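Long-range contacts in exosome complex component Rrp41 (Archaeoglobus fulgidus, PDB 3M7N), which forms the catalytic subunit of the archaeal exosome, degrading RNA from the 3' end and also able to synthesise heteromeric RNA tails: residues 73-78 and 104-109; 55-60 and 124-129. The protein carries 1 engineered substitution. All blocks are in the same frame, centred on the assembly; numbering follows the deposited sequence.

Interaction 1 (73-78 and 104-109)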
loop_
_atom_site.group_PDB
_atom_site.type_symbol
_atom_site.label_atom_id
_atom_site.label_comp_id
_atom_site.label_asym_id
_atom_site.label_seq_id
_atom_site.Cartn_x
_atom_site.Cartn_y
_atom_site.Cartn_z
ATOM N N ALA E 73 10.385 -21.957 -4.158
ATOM C CA ALA E 73 10.133 -21.092 -3.007
ATOM C C ALA E 73 10.728 -19.712 -3.221
ATOM O O ALA E 73 11.646 -19.549 -4.016
ATOM C CB ALA E 73 10.709 -21.711 -1.753
ATOM N N ILE E 74 10.209 -18.717 -2.512
ATOM C CA ILE E 74 10.847 -17.419 -2.523
ATOM C C ILE E 74 11.537 -17.242 -1.203
ATOM O O ILE E 74 11.141 -17.849 -0.215
ATOM C CB ILE E 74 9.858 -16.264 -2.701
ATOM C CG1 ILE E 74 8.785 -16.324 -1.614
ATOM C CG2 ILE E 74 9.248 -16.306 -4.092
ATOM C CD1 ILE E 74 7.847 -15.143 -1.624
ATOM N N ILE E 75 12.572 -16.407 -1.199
ATOM C CA ILE E 75 13.330 -16.125 0.005
ATOM C C ILE E 75 13.206 -14.659 0.362
ATOM O O ILE E 75 13.313 -13.795 -0.494
ATOM C CB ILE E 75 14.838 -16.418 -0.181
ATOM C CG1 ILE E 75 15.052 -17.821 -0.744
ATOM C CG2 ILE E 75 15.573 -16.206 1.130
ATOM C CD1 ILE E 75 14.548 -18.896 0.151
ATOM N N ARG E 76 12.997 -14.377 1.638
ATOM C CA ARG E 76 12.970 -13.001 2.073
ATOM C C ARG E 76 13.943 -12.869 3.222
ATOM O O ARG E 76 14.128 -13.794 4.007
ATOM C CB ARG E 76 11.541 -12.577 2.437
ATOM C CG ARG E 76 10.578 -12.840 1.267
ATOM C CD ARG E 76 9.216 -12.260 1.467
ATOM N NE ARG E 76 8.302 -13.263 1.991
ATOM C CZ ARG E 76 7.037 -13.023 2.303
ATOM N NH1 ARG E 76 6.282 -14.003 2.774
ATOM N NH2 ARG E 76 6.534 -11.802 2.142
ATOM N N TYR E 77 14.608 -11.734 3.286
ATOM C CA TYR E 77 15.598 -11.553 4.302
ATOM C C TYR E 77 15.456 -10.115 4.664
ATOM O O TYR E 77 15.453 -9.250 3.802
ATOM C CB TYR E 77 16.998 -11.858 3.741
ATOM C CG TYR E 77 18.145 -11.731 4.710
ATOM C CD1 TYR E 77 18.852 -12.859 5.135
ATOM C CD2 TYR E 77 18.549 -10.493 5.179
ATOM C CE1 TYR E 77 19.919 -12.755 6.020
ATOM C CE2 TYR E 77 19.607 -10.378 6.052
ATOM C CZ TYR E 77 20.300 -11.519 6.464
ATOM O OH TYR E 77 21.371 -11.403 7.330
ATOM N N ARG E 78 15.310 -9.864 5.946
ATOM C CA ARG E 78 15.166 -8.513 6.416
ATOM C C ARG E 78 16.225 -8.230 7.455
ATOM O O ARG E 78 16.347 -8.941 8.449
ATOM C CB ARG E 78 13.767 -8.302 7.012
ATOM C CG ARG E 78 13.495 -6.857 7.373
ATOM C CD ARG E 78 12.066 -6.662 7.809
ATOM N NE ARG E 78 11.905 -6.796 9.250
ATOM C CZ ARG E 78 12.195 -5.830 10.114
ATOM N NH1 ARG E 78 12.010 -6.015 11.422
ATOM N NH2 ARG E 78 12.679 -4.679 9.659
ATOM N N VAL E 104 21.143 -7.841 -0.718
ATOM C CA VAL E 104 22.324 -8.635 -1.009
ATOM C C VAL E 104 22.407 -9.882 -0.100
ATOM O O VAL E 104 22.814 -10.951 -0.552
ATOM C CB VAL E 104 23.584 -7.770 -0.976
ATOM C CG1 VAL E 104 23.928 -7.363 0.438
ATOM C CG2 VAL E 104 24.713 -8.497 -1.620
ATOM N N SER E 105 21.977 -9.749 1.159
ATOM C CA SER E 105 21.869 -10.890 2.062
ATOM C C SER E 105 20.918 -11.926 1.519
ATOM O O SER E 105 21.212 -13.128 1.555
ATOM C CB SER E 105 21.372 -10.469 3.443
ATOM O OG SER E 105 22.275 -9.583 4.065
ATOM N N LYS E 106 19.762 -11.478 1.034
ATOM C CA LYS E 106 18.810 -12.419 0.452
ATOM C C LYS E 106 19.466 -13.149 -0.707
ATOM O O LYS E 106 19.292 -14.368 -0.907
ATOM C CB LYS E 106 17.558 -11.694 -0.059
ATOM C CG LYS E 106 16.582 -12.632 -0.750
ATOM C CD LYS E 106 15.458 -11.880 -1.429
ATOM C CE LYS E 106 15.741 -11.723 -2.913
ATOM N NZ LYS E 106 15.354 -10.363 -3.405
ATOM N N GLU E 107 20.195 -12.373 -1.496
ATOM C CA GLU E 107 20.852 -12.889 -2.689
ATOM C C GLU E 107 21.870 -13.986 -2.328
ATOM O O GLU E 107 21.962 -14.997 -3.020
ATOM C CB GLU E 107 21.463 -11.732 -3.497
ATOM C CG GLU E 107 20.419 -11.098 -4.425
ATOM C CD GLU E 107 20.724 -9.661 -4.829
ATOM O OE1 GLU E 107 21.761 -9.110 -4.407
ATOM O OE2 GLU E 107 19.905 -9.076 -5.569
ATOM N N ALA E 108 22.579 -13.800 -1.214
ATOM C CA ALA E 108 23.559 -14.783 -0.756
ATOM C C ALA E 108 22.896 -16.118 -0.456
ATOM O O ALA E 108 23.481 -17.180 -0.675
ATOM C CB ALA E 108 24.340 -14.268 0.476
ATOM N N PHE E 109 21.668 -16.082 0.045
ATOM C CA PHE E 109 21.005 -17.336 0.389
ATOM C C PHE E 109 20.247 -17.954 -0.774
ATOM O O PHE E 109 20.065 -19.179 -0.821
ATOM C CB PHE E 109 20.138 -17.171 1.636
ATOM C CG PHE E 109 20.942 -17.029 2.900
ATOM C CD1 PHE E 109 21.125 -15.791 3.487
ATOM C CD2 PHE E 109 21.560 -18.143 3.476
ATOM C CE1 PHE E 109 21.890 -15.663 4.656
ATOM C CE2 PHE E 109 22.303 -18.022 4.625
ATOM C CZ PHE E 109 22.472 -16.783 5.219
HETATM O O HOH W 1 22.965 -9.409 6.697
#
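A left-handed beta-alpha-beta crossover, the hallmark of the ribosomal S5 domain 2-like fold adopted by RNase PH proteins, brings helix 96-110 across one face of strand 74-81. With Y77 CG anti to the backbone N (chi1 -179°), the ring reaches across the helix axis, and S105 CB sits over one ring face, offset toward the rim, in a CH-pi contact. Serine suits this place because its small side chain lets the helix come close to the ring, while its hydroxyl serves the polar end of the tyrosine. A water bridges the two, 2.6 Å from Y77 OH and 2.7 Å from S105 OG, donating to the serine; OG also bonds to the carbonyl of I101.

In this crossover the two segments run at 141°, and S105, K106 and F109 all converge on Y77. F109 crosses the tyrosine obliquely, CE1 lying 3.8 Å from Y77 CE1, and both rings continue into the side chains of helix 136-150. K106 lends its aliphatic part: CB lies 3.8 Å from Y77 CB, CG 4.2 Å from I75 CG2, and CD 3.0 Å from I75 O. Bends at chi3 and chi4 then carry the charged end away.

Interaction 2 (55-60 and 124-129)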
loop_
_atom_site.group_PDB
_atom_site.type_symbol
_atom_site.label_atom_id
_atom_site.label_comp_id
_atom_site.label_asym_id
_atom_site.label_seq_id
_atom_site.Cartn_x
_atom_site.Cartn_y
_atom_site.Cartn_z
ATOM N N ALA E 55 16.132 -15.258 12.933
ATOM C CA ALA E 55 14.956 -16.095 13.054
ATOM C C ALA E 55 14.480 -16.505 11.673
ATOM O O ALA E 55 14.473 -15.703 10.729
ATOM C CB ALA E 55 13.846 -15.344 13.810
ATOM N N VAL E 56 14.072 -17.758 11.570
ATOM C CA VAL E 56 13.604 -18.319 10.323
ATOM C C VAL E 56 12.204 -18.919 10.456
ATOM O O VAL E 56 11.903 -19.656 11.402
ATOM C CB VAL E 56 14.574 -19.404 9.832
ATOM C CG1 VAL E 56 13.968 -20.195 8.661
ATOM C CG2 VAL E 56 15.907 -18.772 9.449
ATOM N N PHE E 57 11.357 -18.611 9.484
ATOM C CA PHE E 57 10.013 -19.176 9.413
ATOM C C PHE E 57 9.821 -19.683 8.005
ATOM O O PHE E 57 9.952 -18.914 7.051
ATOM C CB PHE E 57 8.959 -18.104 9.699
ATOM C CG PHE E 57 9.140 -17.406 11.015
ATOM C CD1 PHE E 57 10.018 -16.337 11.135
ATOM C CD2 PHE E 57 8.432 -17.809 12.133
ATOM C CE1 PHE E 57 10.191 -15.674 12.361
ATOM C CE2 PHE E 57 8.602 -17.153 13.368
ATOM C CZ PHE E 57 9.483 -16.088 13.479
ATOM N N GLY E 58 9.517 -20.968 7.868
ATOM C CA GLY E 58 9.298 -21.559 6.566
ATOM C C GLY E 58 9.840 -22.969 6.504
ATOM O O GLY E 58 10.453 -23.440 7.455
ATOM N N PRO E 59 9.587 -23.670 5.397
ATOM C CA PRO E 59 8.713 -23.216 4.306
ATOM C C PRO E 59 7.283 -23.046 4.801
ATOM O O PRO E 59 6.770 -23.942 5.466
ATOM C CB PRO E 59 8.743 -24.380 3.310
ATOM C CG PRO E 59 9.902 -25.235 3.714
ATOM C CD PRO E 59 10.098 -25.031 5.185
ATOM N N ARG E 60 6.652 -21.921 4.477
ATOM C CA ARG E 60 5.267 -21.679 4.864
ATOM C C ARG E 60 4.535 -20.904 3.779
ATOM O O ARG E 60 5.070 -20.696 2.687
ATOM C CB ARG E 60 5.230 -20.872 6.156
ATOM C CG ARG E 60 5.873 -19.497 6.022
ATOM C CD ARG E 60 5.784 -18.708 7.309
ATOM N NE ARG E 60 6.325 -17.351 7.186
ATOM C CZ ARG E 60 6.229 -16.431 8.145
ATOM N NH1 ARG E 60 6.750 -15.226 7.977
ATOM N NH2 ARG E 60 5.605 -16.720 9.285
ATOM N N ASP E 124 11.204 -17.249 5.192
ATOM C CA ASP E 124 11.451 -15.888 5.648
ATOM C C ASP E 124 12.584 -15.815 6.676
ATOM O O ASP E 124 12.646 -16.618 7.610
ATOM C CB ASP E 124 10.169 -15.294 6.256
ATOM C CG ASP E 124 9.039 -15.160 5.241
ATOM O OD1 ASP E 124 7.864 -15.179 5.663
ATOM O OD2 ASP E 124 9.323 -15.044 4.023
ATOM N N ILE E 125 13.461 -14.831 6.511
ATOM C CA ILE E 125 14.623 -14.685 7.367
ATOM C C ILE E 125 14.696 -13.277 7.928
ATOM O O ILE E 125 14.759 -12.282 7.185
ATOM C CB ILE E 125 15.917 -15.012 6.600
ATOM C CG1 ILE E 125 15.799 -16.400 5.975
ATOM C CG2 ILE E 125 17.118 -14.948 7.530
ATOM C CD1 ILE E 125 16.787 -16.655 4.861
ATOM N N PHE E 126 14.683 -13.191 9.246
ATOM C CA PHE E 126 14.746 -11.900 9.891
ATOM C C PHE E 126 15.990 -11.872 10.723
ATOM O O PHE E 126 16.328 -12.852 11.391
ATOM C CB PHE E 126 13.518 -11.662 10.784
ATOM C CG PHE E 126 12.208 -11.717 10.042
ATOM C CD1 PHE E 126 11.491 -12.899 9.963
ATOM C CD2 PHE E 126 11.703 -10.585 9.412
ATOM C CE1 PHE E 126 10.288 -12.957 9.262
ATOM C CE2 PHE E 126 10.505 -10.631 8.713
ATOM C CZ PHE E 126 9.793 -11.822 8.636
ATOM N N VAL E 127 16.692 -10.756 10.683
ATOM C CA VAL E 127 17.828 -10.610 11.549
ATOM C C VAL E 127 17.774 -9.239 12.177
ATOM O O VAL E 127 17.528 -8.236 11.495
ATOM C CB VAL E 127 19.192 -10.817 10.822
ATOM C CG1 VAL E 127 20.266 -10.982 11.869
ATOM C CG2 VAL E 127 19.179 -12.049 9.947
ATOM N N GLU E 128 18.019 -9.199 13.481
ATOM C CA GLU E 128 17.906 -7.970 14.237
ATOM C C GLU E 128 19.220 -7.606 14.889
ATOM O O GLU E 128 19.785 -8.389 15.654
ATOM C CB GLU E 128 16.840 -8.135 15.315
ATOM C CG GLU E 128 16.025 -6.890 15.557
ATOM C CD GLU E 128 15.066 -6.592 14.414
ATOM O OE1 GLU E 128 14.287 -7.476 13.988
ATOM O OE2 GLU E 128 15.114 -5.454 13.931
ATOM N N VAL E 129 19.709 -6.413 14.590
ATOM C CA VAL E 129 20.891 -5.916 15.257
ATOM C C VAL E 129 20.492 -5.263 16.578
ATOM O O VAL E 129 19.960 -4.162 16.597
ATOM C CB VAL E 129 21.674 -4.909 14.383
ATOM C CG1 VAL E 129 22.940 -4.487 15.086
ATOM C CG2 VAL E 129 21.999 -5.510 13.031
#
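R60 takes the crowded first torsion, CG between the backbone N and the carbonyl carbon (chi1 62°), then runs extended to NE; D124 turns CG beside its own backbone N (chi1 -64°), so that D124 OD1 comes to the NE-NH1 edge of the guanidinium, the side chains crossing roughly at right angles. OD1 presents its anti lone pair to R60 NH1, 2.6 Å away in the guanidinium plane, a salt bridge. R60 NE adds a weak, bent 3.1 Å bond to OD1. The guanidinium and carboxylate planes are turned 75° from each other, so one oxygen takes both donors.

The strands beneath are antiparallel neighbours in the five-stranded sheet of the RNase PH domain. A55 and F126 form one hydrogen-bonded pair, A55 N to F126 O at 2.9 Å, and F57 and D124 the next, D124 N to F57 O at 2.8 Å. Between them is the non-hydrogen-bonded pair of V56 and I125, branched residues suited to a strand, which face helix 136-150. F57 and F126 share the other face with D124; their rings cross nearly at right angles, F57 CD1 meeting the edge of F126 3.9 Å from its CE1, and P87 of the neighbouring exonuclease 2 chain packs on both. F57 CB lies over the centre of the R60 guanidinium. G58, at a positive phi where a side chain would clash, and the cis peptide before P59 turn the chain so R60 can reach back.

D124 OD2 pairs with R76, so two arginines hold this buried carboxylate and probably favour its ionised form, though nearby E61 should partly offset this.

From the N terminus, the first of these elements reached is strand 50-60, and its pairing with 124-129 in interaction 2 closes a loop of 63 intervening residues. Strand 74-81 and helix 96-110 both fall within that loop, and interaction 1 closes a smaller one of 25 residues between them, wholly nested in the larger. After the helix the chain returns as strand 122-129, which inserts between the two earlier strands, antiparallel to 50-60 and parallel to 74-81. Strand 122-129 therefore joins the contacts directly: R76 O lies 2.8 Å from I125 N, a probable hydrogen bond, and Y77 CD1 packs 3.6 Å from I125 CG2. Together they tie sheet and helix into one domain.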